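Local coordinates for protein putative NADH-flavin reductase (PDB 3H2S) that binds NADPH in a Rossmann-type fold and probably acts as an NAD(P)H-dependent oxidoreductase, though its substrate is not established, at residues A[2-7]-A[64-69]; A[50-55]-A[83-88]. One frame throughout, in Å; residues are numbered along the deposited sequence.

Contact 1: A[2-7]-A[64-69]; sequences KIAVLG and DAVVDA. With NDP (NADPH dihydro-nicotinamide-adenine-dinucleotide phosphate), chain C.
Ala-4 is bonded twice across to the neighbouring parallel strand: its N donates to Ala-65 O (2.9 Å) and its O accepts from Val-67 N, after which Leu-6 N returns a bond to Val-67 O. These bonds join strands 2-6 and 65-68. Just past the end of strand 65-68, Ala-69 N donates to the O of Leu-6, the last residue of strand 2-6. At the other end Lys-2 O is gripped twice, by the backbone N atoms of Asp-64 and Ala-65.

One side chain joins the ladder. Asp-64 has CG beside its own backbone N (chi1 -56°), and OD1 takes the N-H of Lys-2 on its anti lone pair, 2.8 Å from Lys-2 N and almost straight at 174°. The extended Lys-2 chain leads away to Ser-62.

Apolar contacts fall on both faces. Ile-3 and Val-67 lie alongside each other, CG2 to CG2 at 4.1 Å, on the face that helices 11-22 and 189-201 cover. On the other, Leu-6 CD1 meets Val-66 CG1 at 4.1 Å, and Ala-4 CB lies near Val-66 CG2.

The cofactor meets the C-terminal ends, as in Rossmann folds: Gly-7 CA is 3.3 Å from O3B of NADPH, and Ala-69 O is 3.5 Å from its C5B. Gly-7 has positive phi, and a CB there would collide with Ala-69 O. Asp-68 OD1 accepts a hydrogen bond from Leu-70 N, tying the strand end to the loop that follows. The backbone groups facing each other are thus bonded along a buried seam, whose glycine end lies against the adenosine ribose.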
ATOM      1  N   LYS A   2       6.472  -9.930  23.019  1.00 10.27           N
ATOM      2  CA  LYS A   2       5.071  -9.590  22.861  1.00 12.30           C
ATOM      3  C   LYS A   2       4.640  -9.607  21.396  1.00  9.95           C
ATOM      4  O   LYS A   2       5.300  -9.017  20.528  1.00 11.79           O
ATOM      5  CB  LYS A   2       4.750  -8.237  23.503  1.00 12.09           C
ATOM      6  CG  LYS A   2       3.265  -7.942  23.516  1.00 14.63           C
ATOM      7  CD  LYS A   2       2.935  -6.674  24.272  1.00 21.59           C
ATOM      8  CE  LYS A   2       1.440  -6.447  24.293  1.00 25.11           C
ATOM      9  NZ  LYS A   2       1.095  -5.256  25.117  1.00 27.62           N
ATOM     10  N   ILE A   3       3.582 -10.358  21.121  1.00  9.58           N
ATOM     11  CA  ILE A   3       3.169 -10.633  19.747  1.00 10.35           C
ATOM     12  C   ILE A   3       1.716 -10.203  19.585  1.00 10.41           C
ATOM     13  O   ILE A   3       0.828 -10.718  20.272  1.00 12.42           O
ATOM     14  CB  ILE A   3       3.284 -12.163  19.409  1.00 11.69           C
ATOM     15  CG1 ILE A   3       4.665 -12.716  19.761  1.00 11.61           C
ATOM     16  CG2 ILE A   3       2.949 -12.419  17.934  1.00 10.15           C
ATOM     17  CD1 ILE A   3       4.854 -14.216  19.410  1.00 10.60           C
ATOM     18  N   ALA A   4       1.474  -9.248  18.688  1.00 11.29           N
ATOM     19  CA  ALA A   4       0.109  -8.913  18.277  1.00 10.12           C
ATOM     20  C   ALA A   4      -0.306  -9.825  17.138  1.00  9.79           C
ATOM     21  O   ALA A   4       0.432  -9.970  16.160  1.00  7.76           O
ATOM     22  CB  ALA A   4       0.021  -7.447  17.839  1.00  9.28           C
ATOM     23  N   VAL A   5      -1.471 -10.463  17.268  1.00  7.58           N
ATOM     24  CA  VAL A   5      -1.974 -11.320  16.196  1.00  8.71           C
ATOM     25  C   VAL A   5      -3.216 -10.698  15.570  1.00  8.34           C
ATOM     26  O   VAL A   5      -4.258 -10.532  16.239  1.00 10.46           O
ATOM     27  CB  VAL A   5      -2.287 -12.738  16.710  1.00  8.73           C
ATOM     28  CG1 VAL A   5      -2.834 -13.618  15.585  1.00  6.31           C
ATOM     29  CG2 VAL A   5      -1.044 -13.345  17.372  1.00  5.69           C
ATOM     30  N   LEU A   6      -3.102 -10.311  14.301  1.00  6.29           N
ATOM     31  CA  LEU A   6      -4.257  -9.809  13.563  1.00  7.77           C
ATOM     32  C   LEU A   6      -5.003 -10.992  12.951  1.00  9.05           C
ATOM     33  O   LEU A   6      -4.383 -11.934  12.470  1.00 11.86           O
ATOM     34  CB  LEU A   6      -3.812  -8.858  12.457  1.00  8.78           C
ATOM     35  CG  LEU A   6      -3.497  -7.379  12.743  1.00 19.15           C
ATOM     36  CD1 LEU A   6      -2.876  -7.104  14.093  1.00 20.09           C
ATOM     37  CD2 LEU A   6      -2.653  -6.788  11.601  1.00 15.65           C
ATOM     38  N   GLY A   7      -6.329 -10.992  13.053  1.00  8.29           N
ATOM     39  CA  GLY A   7      -7.094 -12.168  12.661  1.00  8.77           C
ATOM     40  C   GLY A   7      -6.850 -13.326  13.630  1.00 10.49           C
ATOM     41  O   GLY A   7      -6.912 -14.490  13.242  1.00  8.53           O
ATOM     42  N   ASP A  64       6.730  -6.640  20.070  1.00 13.39           N
ATOM     43  CA  ASP A  64       7.989  -6.976  19.412  1.00 11.20           C
ATOM     44  C   ASP A  64       7.743  -7.572  18.019  1.00 11.17           C
ATOM     45  O   ASP A  64       8.611  -7.519  17.138  1.00  9.92           O
ATOM     46  CB  ASP A  64       8.784  -7.962  20.284  1.00 12.37           C
ATOM     47  CG  ASP A  64       9.033  -7.436  21.689  1.00 17.67           C
ATOM     48  OD1 ASP A  64       8.466  -7.996  22.660  1.00 16.48           O
ATOM     49  OD2 ASP A  64       9.800  -6.455  21.827  1.00 21.77           O
ATOM     50  N   ALA A  65       6.563  -8.149  17.835  1.00  8.73           N
ATOM     51  CA  ALA A  65       6.192  -8.756  16.563  1.00  9.93           C
ATOM     52  C   ALA A  65       4.694  -8.652  16.304  1.00 10.35           C
ATOM     53  O   ALA A  65       3.878  -8.623  17.237  1.00 10.44           O
ATOM     54  CB  ALA A  65       6.610 -10.211  16.516  1.00  9.49           C
ATOM     55  N   VAL A  66       4.353  -8.687  15.026  1.00  9.03           N
ATOM     56  CA  VAL A  66       2.969  -8.693  14.569  1.00 10.04           C
ATOM     57  C   VAL A  66       2.792  -9.809  13.550  1.00  8.44           C
ATOM     58  O   VAL A  66       3.639 -10.003  12.677  1.00 11.23           O
ATOM     59  CB  VAL A  66       2.588  -7.345  13.902  1.00 10.77           C
ATOM     60  CG1 VAL A  66       1.129  -7.387  13.436  1.00 10.76           C
ATOM     61  CG2 VAL A  66       2.786  -6.204  14.895  1.00 11.07           C
ATOM     62  N   VAL A  67       1.690 -10.542  13.656  1.00  6.14           N
ATOM     63  CA  VAL A  67       1.378 -11.533  12.644  1.00  6.71           C
ATOM     64  C   VAL A  67       0.073 -11.182  11.951  1.00  5.84           C
ATOM     65  O   VAL A  67      -0.943 -10.942  12.612  1.00  8.60           O
ATOM     66  CB  VAL A  67       1.291 -12.960  13.243  1.00  6.75           C
ATOM     67  CG1 VAL A  67       0.944 -13.979  12.126  1.00  6.72           C
ATOM     68  CG2 VAL A  67       2.607 -13.318  13.922  1.00  8.74           C
ATOM     69  N   ASP A  68       0.115 -11.095  10.626  1.00  7.37           N
ATOM     70  CA  ASP A  68      -1.089 -10.813   9.831  1.00  8.38           C
ATOM     71  C   ASP A  68      -1.758 -12.124   9.377  1.00 10.59           C
ATOM     72  O   ASP A  68      -1.310 -12.763   8.426  1.00  8.82           O
ATOM     73  CB  ASP A  68      -0.751  -9.902   8.634  1.00  8.90           C
ATOM     74  CG  ASP A  68      -1.955  -9.604   7.741  1.00 13.53           C
ATOM     75  OD1 ASP A  68      -3.021 -10.234   7.905  1.00 14.68           O
ATOM     76  OD2 ASP A  68      -1.822  -8.726   6.840  1.00 16.10           O
ATOM     77  N   ALA A  69      -2.770 -12.567  10.127  1.00  7.90           N
ATOM     78  CA  ALA A  69      -3.521 -13.761   9.755  1.00  7.21           C
ATOM     79  C   ALA A  69      -4.945 -13.425   9.341  1.00  8.02           C
ATOM     80  O   ALA A  69      -5.853 -14.239   9.500  1.00  8.08           O
ATOM     81  CB  ALA A  69      -3.538 -14.769  10.932  1.00 11.14           C
TER
HETATM   82  PA  NDP C 301     -10.118 -17.064   8.511  1.00 15.04           P
HETATM   83  O1A NDP C 301     -11.213 -16.982   7.407  1.00 12.73           O
HETATM   84  O2A NDP C 301     -10.203 -18.166   9.510  1.00  9.47           O
HETATM   85  O5B NDP C 301     -10.483 -15.556   9.192  1.00 29.10           O
HETATM   86  C5B NDP C 301      -9.259 -14.782   9.289  1.00 25.25           C
HETATM   87  C4B NDP C 301      -9.462 -13.571  10.280  1.00 12.08           C
HETATM   88  O4B NDP C 301      -9.893 -12.456   9.527  1.00 10.89           O
HETATM   89  C3B NDP C 301     -10.600 -13.822  11.327  1.00 14.19           C
HETATM   90  O3B NDP C 301     -10.027 -13.593  12.576  1.00 15.92           O
HETATM   91  C2B NDP C 301     -11.651 -12.698  10.954  1.00 13.50           C
HETATM   92  O2B NDP C 301     -12.407 -12.178  11.991  1.00 15.08           O
HETATM   93  C1B NDP C 301     -10.670 -11.643  10.356  1.00 11.85           C
HETATM   94  N9A NDP C 301     -11.389 -10.704   9.479  1.00 13.22           N
HETATM   95  C8A NDP C 301     -11.995 -11.066   8.248  1.00 16.22           C
HETATM   96  N7A NDP C 301     -12.559 -10.031   7.621  1.00 16.77           N
HETATM   97  C5A NDP C 301     -12.286  -8.930   8.460  1.00 17.08           C
HETATM   98  C6A NDP C 301     -12.612  -7.572   8.297  1.00 14.64           C
HETATM   99  N6A NDP C 301     -13.338  -7.200   7.207  1.00 19.27           N
HETATM  100  N1A NDP C 301     -12.462  -6.728   9.382  1.00 15.62           N
HETATM  101  C2A NDP C 301     -11.712  -7.199  10.423  1.00 10.46           C
HETATM  102  N3A NDP C 301     -11.166  -8.439  10.601  1.00 17.66           N
HETATM  103  C4A NDP C 301     -11.552  -9.320   9.615  1.00 16.10           C
HETATM  104  O3  NDP C 301      -8.871 -17.293   7.572  1.00 13.94           O
HETATM  105  PN  NDP C 301      -7.647 -18.342   7.383  1.00 12.69           P
HETATM  106  O1N NDP C 301      -7.005 -18.588   8.761  1.00  9.79           O
HETATM  107  O2N NDP C 301      -8.314 -19.557   6.813  1.00 13.11           O
HETATM  108  O5D NDP C 301      -6.479 -17.721   6.427  1.00 14.73           O
HETATM  109  C5D NDP C 301      -5.365 -16.996   6.957  1.00 12.53           C
HETATM  110  C4D NDP C 301      -4.464 -16.613   5.769  1.00  9.36           C
HETATM  111  O4D NDP C 301      -4.251 -17.815   5.048  1.00 12.34           O
HETATM  112  C3D NDP C 301      -5.002 -15.552   4.764  1.00 11.45           C
HETATM  113  O3D NDP C 301      -3.960 -14.788   4.277  1.00 11.90           O
HETATM  114  C2D NDP C 301      -5.651 -16.484   3.676  1.00 15.02           C
HETATM  115  O2D NDP C 301      -5.654 -15.870   2.412  1.00 14.55           O
HETATM  116  C1D NDP C 301      -4.564 -17.619   3.690  1.00  9.92           C
HETATM  117  N1N NDP C 301      -5.026 -18.804   2.970  1.00 14.14           N
HETATM  118  C2N NDP C 301      -4.316 -19.123   1.737  1.00 13.62           C
HETATM  119  C3N NDP C 301      -4.968 -20.216   0.889  1.00 15.60           C
HETATM  120  C7N NDP C 301      -3.938 -20.829  -0.045  1.00 22.49           C
HETATM  121  O7N NDP C 301      -3.129 -20.108  -0.611  1.00 27.19           O
HETATM  122  N7N NDP C 301      -4.045 -22.174  -0.366  1.00 28.15           N
HETATM  123  C4N NDP C 301      -5.866 -21.235   1.561  1.00 14.22           C
HETATM  124  C5N NDP C 301      -6.742 -20.671   2.650  1.00 14.98           C
HETATM  125  C6N NDP C 301      -6.246 -19.462   3.412  1.00 14.77           C
HETATM  126  P2B NDP C 301     -13.689 -13.002  12.572  1.00 18.35           P
HETATM  127  O1X NDP C 301     -13.168 -14.259  13.358  1.00 18.31           O
HETATM  128  O2X NDP C 301     -14.314 -12.094  13.695  1.00 16.22           O
HETATM  129  O3X NDP C 301     -14.648 -13.393  11.500  1.00 21.30           O

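Contact 2: A[50-55]-A[83-88]; sequences KEPLVL and LDFATH. With NDP (NADPH dihydro-nicotinamide-adenine-dinucleotide phosphate), chain C.
His-88 reaches from its helix to Leu-53 and Leu-55, at and just after the 3-10 segment 52-54, its CG anti to the backbone N (chi1 -175°). The imidazole meets this loop in two ways. At its edge, NE2 donates to Leu-55 O at 2.8 Å, the acceptor lying close to the ring plane; over one face sit Leu-53 O, offset toward the rim, and Leu-53 CA, which makes a CH-pi contact 4.2 Å from the ring centroid. An alanine in place of His-88 would probably leave Leu-55 O without this donor and open a gap beside the Leu-53 backbone.

Phe-85 lies alongside Pro-52, with Pro-52 CB 3.8 Å from Phe-85 CD1, whereas the Leu-53 side chain crosses it at about a right angle and brings CD1 to 3.6 Å from Phe-85 CD1. Pro-52 CD and Phe-85 CZ both touch the adenine, 3.7 Å from C2A and 3.9 Å from C6A of NADPH, and so form part of the adenine-binding wall of the pocket; C6A lies at the edge of the phenyl ring.

The loop between strand 46-49 and helix 57-60 is thereby fastened to helix 80-91. Other residues of that helix pack on helix 132-145, and Asp-84 forms a salt bridge with Arg-94 of the second subunit.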
ATOM      1  N   LYS A  50     -10.591  -3.743  17.892  1.00 13.17           N
ATOM      2  CA  LYS A  50     -10.379  -2.607  17.023  1.00 16.43           C
ATOM      3  C   LYS A  50     -10.297  -3.085  15.582  1.00 16.56           C
ATOM      4  O   LYS A  50      -9.782  -4.169  15.302  1.00 14.21           O
ATOM      5  CB  LYS A  50      -9.085  -1.887  17.409  1.00 18.47           C
ATOM      6  CG  LYS A  50      -8.886  -0.560  16.697  1.00 25.75           C
ATOM      7  CD  LYS A  50      -7.570   0.075  17.108  1.00 23.12           C
ATOM      8  CE  LYS A  50      -7.769   1.070  18.205  1.00 19.58           C
ATOM      9  NZ  LYS A  50      -6.796   2.207  18.111  1.00 23.85           N
ATOM     10  N   GLU A  51     -10.863  -2.300  14.679  1.00 16.35           N
ATOM     11  CA  GLU A  51     -10.689  -2.535  13.243  1.00 16.89           C
ATOM     12  C   GLU A  51      -9.209  -2.466  12.860  1.00 12.82           C
ATOM     13  O   GLU A  51      -8.501  -1.541  13.250  1.00 12.43           O
ATOM     14  CB  GLU A  51     -11.483  -1.494  12.451  1.00 18.98           C
ATOM     15  CG  GLU A  51     -12.978  -1.575  12.662  1.00 25.28           C
ATOM     16  CD  GLU A  51     -13.722  -0.449  11.956  1.00 33.57           C
ATOM     17  OE1 GLU A  51     -13.062   0.501  11.474  1.00 46.79           O
ATOM     18  OE2 GLU A  51     -14.970  -0.514  11.883  1.00 50.58           O
ATOM     19  N   PRO A  52      -8.719  -3.471  12.128  1.00 11.49           N
ATOM     20  CA  PRO A  52      -7.294  -3.476  11.794  1.00  9.62           C
ATOM     21  C   PRO A  52      -6.861  -2.203  11.076  1.00 10.28           C
ATOM     22  O   PRO A  52      -5.772  -1.713  11.331  1.00  9.02           O
ATOM     23  CB  PRO A  52      -7.152  -4.686  10.868  1.00 11.76           C
ATOM     24  CG  PRO A  52      -8.230  -5.618  11.329  1.00 14.71           C
ATOM     25  CD  PRO A  52      -9.382  -4.739  11.782  1.00  9.96           C
ATOM     26  N   LEU A  53      -7.735  -1.620  10.258  1.00 10.68           N
ATOM     27  CA  LEU A  53      -7.345  -0.463   9.447  1.00 12.73           C
ATOM     28  C   LEU A  53      -7.291   0.805  10.297  1.00 14.13           C
ATOM     29  O   LEU A  53      -6.975   1.892   9.813  1.00 14.03           O
ATOM     30  CB  LEU A  53      -8.314  -0.271   8.271  1.00 14.04           C
ATOM     31  CG  LEU A  53      -7.916  -0.707   6.859  1.00 19.69           C
ATOM     32  CD1 LEU A  53      -6.670  -1.542   6.773  1.00 16.01           C
ATOM     33  CD2 LEU A  53      -9.065  -1.339   6.116  1.00 16.23           C
ATOM     34  N   VAL A  54      -7.609   0.665  11.574  1.00 11.98           N
ATOM     35  CA  VAL A  54      -7.649   1.817  12.472  1.00 14.42           C
ATOM     36  C   VAL A  54      -6.621   1.677  13.595  1.00 12.17           C
ATOM     37  O   VAL A  54      -6.422   2.606  14.378  1.00 13.19           O
ATOM     38  CB  VAL A  54      -9.080   2.021  13.014  1.00 13.58           C
ATOM     39  CG1 VAL A  54      -9.091   2.431  14.470  1.00 24.62           C
ATOM     40  CG2 VAL A  54      -9.828   3.000  12.112  1.00 19.43           C
ATOM     41  N   LEU A  55      -5.864   0.582  13.566  1.00 10.36           N
ATOM     42  CA  LEU A  55      -4.702   0.434  14.435  1.00  9.98           C
ATOM     43  C   LEU A  55      -3.712   1.590  14.281  1.00 13.17           C
ATOM     44  O   LEU A  55      -3.518   2.109  13.180  1.00 10.75           O
ATOM     45  CB  LEU A  55      -3.989  -0.887  14.178  1.00 11.85           C
ATOM     46  CG  LEU A  55      -4.712  -2.170  14.593  1.00 15.92           C
ATOM     47  CD1 LEU A  55      -3.975  -3.380  14.012  1.00 17.91           C
ATOM     48  CD2 LEU A  55      -4.808  -2.267  16.116  1.00 11.72           C
ATOM     49  N   LEU A  83      -4.694  -6.546   0.617  1.00  5.94           N
ATOM     50  CA  LEU A  83      -3.738  -5.486   0.358  1.00  6.07           C
ATOM     51  C   LEU A  83      -3.783  -4.351   1.395  1.00  7.78           C
ATOM     52  O   LEU A  83      -2.754  -3.996   1.978  1.00  6.97           O
ATOM     53  CB  LEU A  83      -3.930  -4.940  -1.055  1.00  5.86           C
ATOM     54  CG  LEU A  83      -2.969  -3.850  -1.546  1.00  6.97           C
ATOM     55  CD1 LEU A  83      -1.491  -4.307  -1.451  1.00  9.60           C
ATOM     56  CD2 LEU A  83      -3.329  -3.462  -2.970  1.00  6.74           C
ATOM     57  N   ASP A  84      -4.975  -3.809   1.641  1.00  5.32           N
ATOM     58  CA  ASP A  84      -5.141  -2.676   2.556  1.00  5.97           C
ATOM     59  C   ASP A  84      -4.664  -2.976   3.979  1.00  6.63           C
ATOM     60  O   ASP A  84      -4.045  -2.127   4.616  1.00  6.32           O
ATOM     61  CB  ASP A  84      -6.607  -2.205   2.577  1.00  7.22           C
ATOM     62  CG  ASP A  84      -7.007  -1.463   1.302  1.00 10.55           C
ATOM     63  OD1 ASP A  84      -6.123  -1.063   0.502  1.00 11.01           O
ATOM     64  OD2 ASP A  84      -8.226  -1.306   1.083  1.00 11.75           O
ATOM     65  N   PHE A  85      -4.985  -4.152   4.511  1.00  8.10           N
ATOM     66  CA  PHE A  85      -4.502  -4.481   5.861  1.00  7.08           C
ATOM     67  C   PHE A  85      -2.963  -4.435   5.880  1.00  7.56           C
ATOM     68  O   PHE A  85      -2.361  -4.008   6.865  1.00  7.32           O
ATOM     69  CB  PHE A  85      -4.951  -5.879   6.276  1.00  5.79           C
ATOM     70  CG  PHE A  85      -6.448  -6.049   6.391  1.00  8.80           C
ATOM     71  CD1 PHE A  85      -7.220  -5.118   7.077  1.00  9.71           C
ATOM     72  CD2 PHE A  85      -7.033  -7.252   6.029  1.00  8.83           C
ATOM     73  CE1 PHE A  85      -8.553  -5.362   7.356  1.00 12.88           C
ATOM     74  CE2 PHE A  85      -8.387  -7.493   6.302  1.00  9.93           C
ATOM     75  CZ  PHE A  85      -9.144  -6.522   6.925  1.00 12.86           C
ATOM     76  N   ALA A  86      -2.329  -5.020   4.856  1.00  7.04           N
ATOM     77  CA  ALA A  86      -0.874  -5.088   4.820  1.00  6.00           C
ATOM     78  C   ALA A  86      -0.229  -3.712   4.679  1.00  8.00           C
ATOM     79  O   ALA A  86       0.783  -3.431   5.338  1.00  7.97           O
ATOM     80  CB  ALA A  86      -0.403  -6.031   3.699  1.00  8.40           C
ATOM     81  N   THR A  87      -0.733  -2.897   3.750  1.00  7.23           N
ATOM     82  CA  THR A  87      -0.166  -1.558   3.556  1.00  6.83           C
ATOM     83  C   THR A  87      -0.309  -0.762   4.845  1.00  7.51           C
ATOM     84  O   THR A  87       0.568   0.027   5.193  1.00  6.89           O
ATOM     85  CB  THR A  87      -0.841  -0.785   2.396  1.00  8.82           C
ATOM     86  OG1 THR A  87      -2.224  -0.541   2.712  1.00  8.62           O
ATOM     87  CG2 THR A  87      -0.740  -1.565   1.051  1.00  6.08           C
ATOM     88  N   HIS A  88      -1.438  -0.927   5.536  1.00  7.35           N
ATOM     89  CA  HIS A  88      -1.645  -0.196   6.780  1.00  4.64           C
ATOM     90  C   HIS A  88      -0.638  -0.653   7.832  1.00  6.20           C
ATOM     91  O   HIS A  88      -0.036   0.171   8.536  1.00  7.91           O
ATOM     92  CB  HIS A  88      -3.075  -0.380   7.309  1.00  5.12           C
ATOM     93  CG  HIS A  88      -3.371   0.455   8.516  1.00  8.33           C
ATOM     94  ND1 HIS A  88      -3.244   1.827   8.506  1.00 11.33           N
ATOM     95  CD2 HIS A  88      -3.582   0.107   9.810  1.00  8.52           C
ATOM     96  CE1 HIS A  88      -3.474   2.297   9.721  1.00 10.45           C
ATOM     97  NE2 HIS A  88      -3.646   1.273  10.537  1.00  9.65           N
TER
HETATM   98  PA  NDP C 301     -10.118 -17.064   8.511  1.00 15.04           P
HETATM   99  O1A NDP C 301     -11.213 -16.982   7.407  1.00 12.73           O
HETATM  100  O2A NDP C 301     -10.203 -18.166   9.510  1.00  9.47           O
HETATM  101  O5B NDP C 301     -10.483 -15.556   9.192  1.00 29.10           O
HETATM  102  C5B NDP C 301      -9.259 -14.782   9.289  1.00 25.25           C
HETATM  103  C4B NDP C 301      -9.462 -13.571  10.280  1.00 12.08           C
HETATM  104  O4B NDP C 301      -9.893 -12.456   9.527  1.00 10.89           O
HETATM  105  C3B NDP C 301     -10.600 -13.822  11.327  1.00 14.19           C
HETATM  106  O3B NDP C 301     -10.027 -13.593  12.576  1.00 15.92           O
HETATM  107  C2B NDP C 301     -11.651 -12.698  10.954  1.00 13.50           C
HETATM  108  O2B NDP C 301     -12.407 -12.178  11.991  1.00 15.08           O
HETATM  109  C1B NDP C 301     -10.670 -11.643  10.356  1.00 11.85           C
HETATM  110  N9A NDP C 301     -11.389 -10.704   9.479  1.00 13.22           N
HETATM  111  C8A NDP C 301     -11.995 -11.066   8.248  1.00 16.22           C
HETATM  112  N7A NDP C 301     -12.559 -10.031   7.621  1.00 16.77           N
HETATM  113  C5A NDP C 301     -12.286  -8.930   8.460  1.00 17.08           C
HETATM  114  C6A NDP C 301     -12.612  -7.572   8.297  1.00 14.64           C
HETATM  115  N6A NDP C 301     -13.338  -7.200   7.207  1.00 19.27           N
HETATM  116  N1A NDP C 301     -12.462  -6.728   9.382  1.00 15.62           N
HETATM  117  C2A NDP C 301     -11.712  -7.199  10.423  1.00 10.46           C
HETATM  118  N3A NDP C 301     -11.166  -8.439  10.601  1.00 17.66           N
HETATM  119  C4A NDP C 301     -11.552  -9.320   9.615  1.00 16.10           C
HETATM  120  O3  NDP C 301      -8.871 -17.293   7.572  1.00 13.94           O
HETATM  121  PN  NDP C 301      -7.647 -18.342   7.383  1.00 12.69           P
HETATM  122  O1N NDP C 301      -7.005 -18.588   8.761  1.00  9.79           O
HETATM  123  O2N NDP C 301      -8.314 -19.557   6.813  1.00 13.11           O
HETATM  124  O5D NDP C 301      -6.479 -17.721   6.427  1.00 14.73           O
HETATM  125  C5D NDP C 301      -5.365 -16.996   6.957  1.00 12.53           C
HETATM  126  C4D NDP C 301      -4.464 -16.613   5.769  1.00  9.36           C
HETATM  127  O4D NDP C 301      -4.251 -17.815   5.048  1.00 12.34           O
HETATM  128  C3D NDP C 301      -5.002 -15.552   4.764  1.00 11.45           C
HETATM  129  O3D NDP C 301      -3.960 -14.788   4.277  1.00 11.90           O
HETATM  130  C2D NDP C 301      -5.651 -16.484   3.676  1.00 15.02           C
HETATM  131  O2D NDP C 301      -5.654 -15.870   2.412  1.00 14.55           O
HETATM  132  C1D NDP C 301      -4.564 -17.619   3.690  1.00  9.92           C
HETATM  133  N1N NDP C 301      -5.026 -18.804   2.970  1.00 14.14           N
HETATM  134  C2N NDP C 301      -4.316 -19.123   1.737  1.00 13.62           C
HETATM  135  C3N NDP C 301      -4.968 -20.216   0.889  1.00 15.60           C
HETATM  136  C7N NDP C 301      -3.938 -20.829  -0.045  1.00 22.49           C
HETATM  137  O7N NDP C 301      -3.129 -20.108  -0.611  1.00 27.19           O
HETATM  138  N7N NDP C 301      -4.045 -22.174  -0.366  1.00 28.15           N
HETATM  139  C4N NDP C 301      -5.866 -21.235   1.561  1.00 14.22           C
HETATM  140  C5N NDP C 301      -6.742 -20.671   2.650  1.00 14.98           C
HETATM  141  C6N NDP C 301      -6.246 -19.462   3.412  1.00 14.77           C
HETATM  142  P2B NDP C 301     -13.689 -13.002  12.572  1.00 18.35           P
HETATM  143  O1X NDP C 301     -13.168 -14.259  13.358  1.00 18.31           O
HETATM  144  O2X NDP C 301     -14.314 -12.094  13.695  1.00 16.22           O
HETATM  145  O3X NDP C 301     -14.648 -13.393  11.500  1.00 21.30           O
HETATM  146  O   HOH W   1      -3.052  -3.278   9.905  1.00 33.14           O

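The two contacts belong to one nucleotide-binding fold, their centres about 12 Å apart. Along the chain their segments alternate, 2-7, 50-55, 64-69, 83-88, so that each contact joins parts of the chain that flank a segment of the other. Contact 1 lies within the central sheet, joining two of its parallel strands; contact 2 lies off the sheet face that carries Leu-6 and Asp-68, near the C-terminal ends of these strands, between a loop and helix 80-91, the next helix after strand 65-68. They meet where Leu-6 CD1 packs on Leu-55 CD1 at 3.9 Å. Both touch NADPH, contact 1 at the adenosine ribose and contact 2 at the adenine, and together contribute to the adenosine end of the pocket.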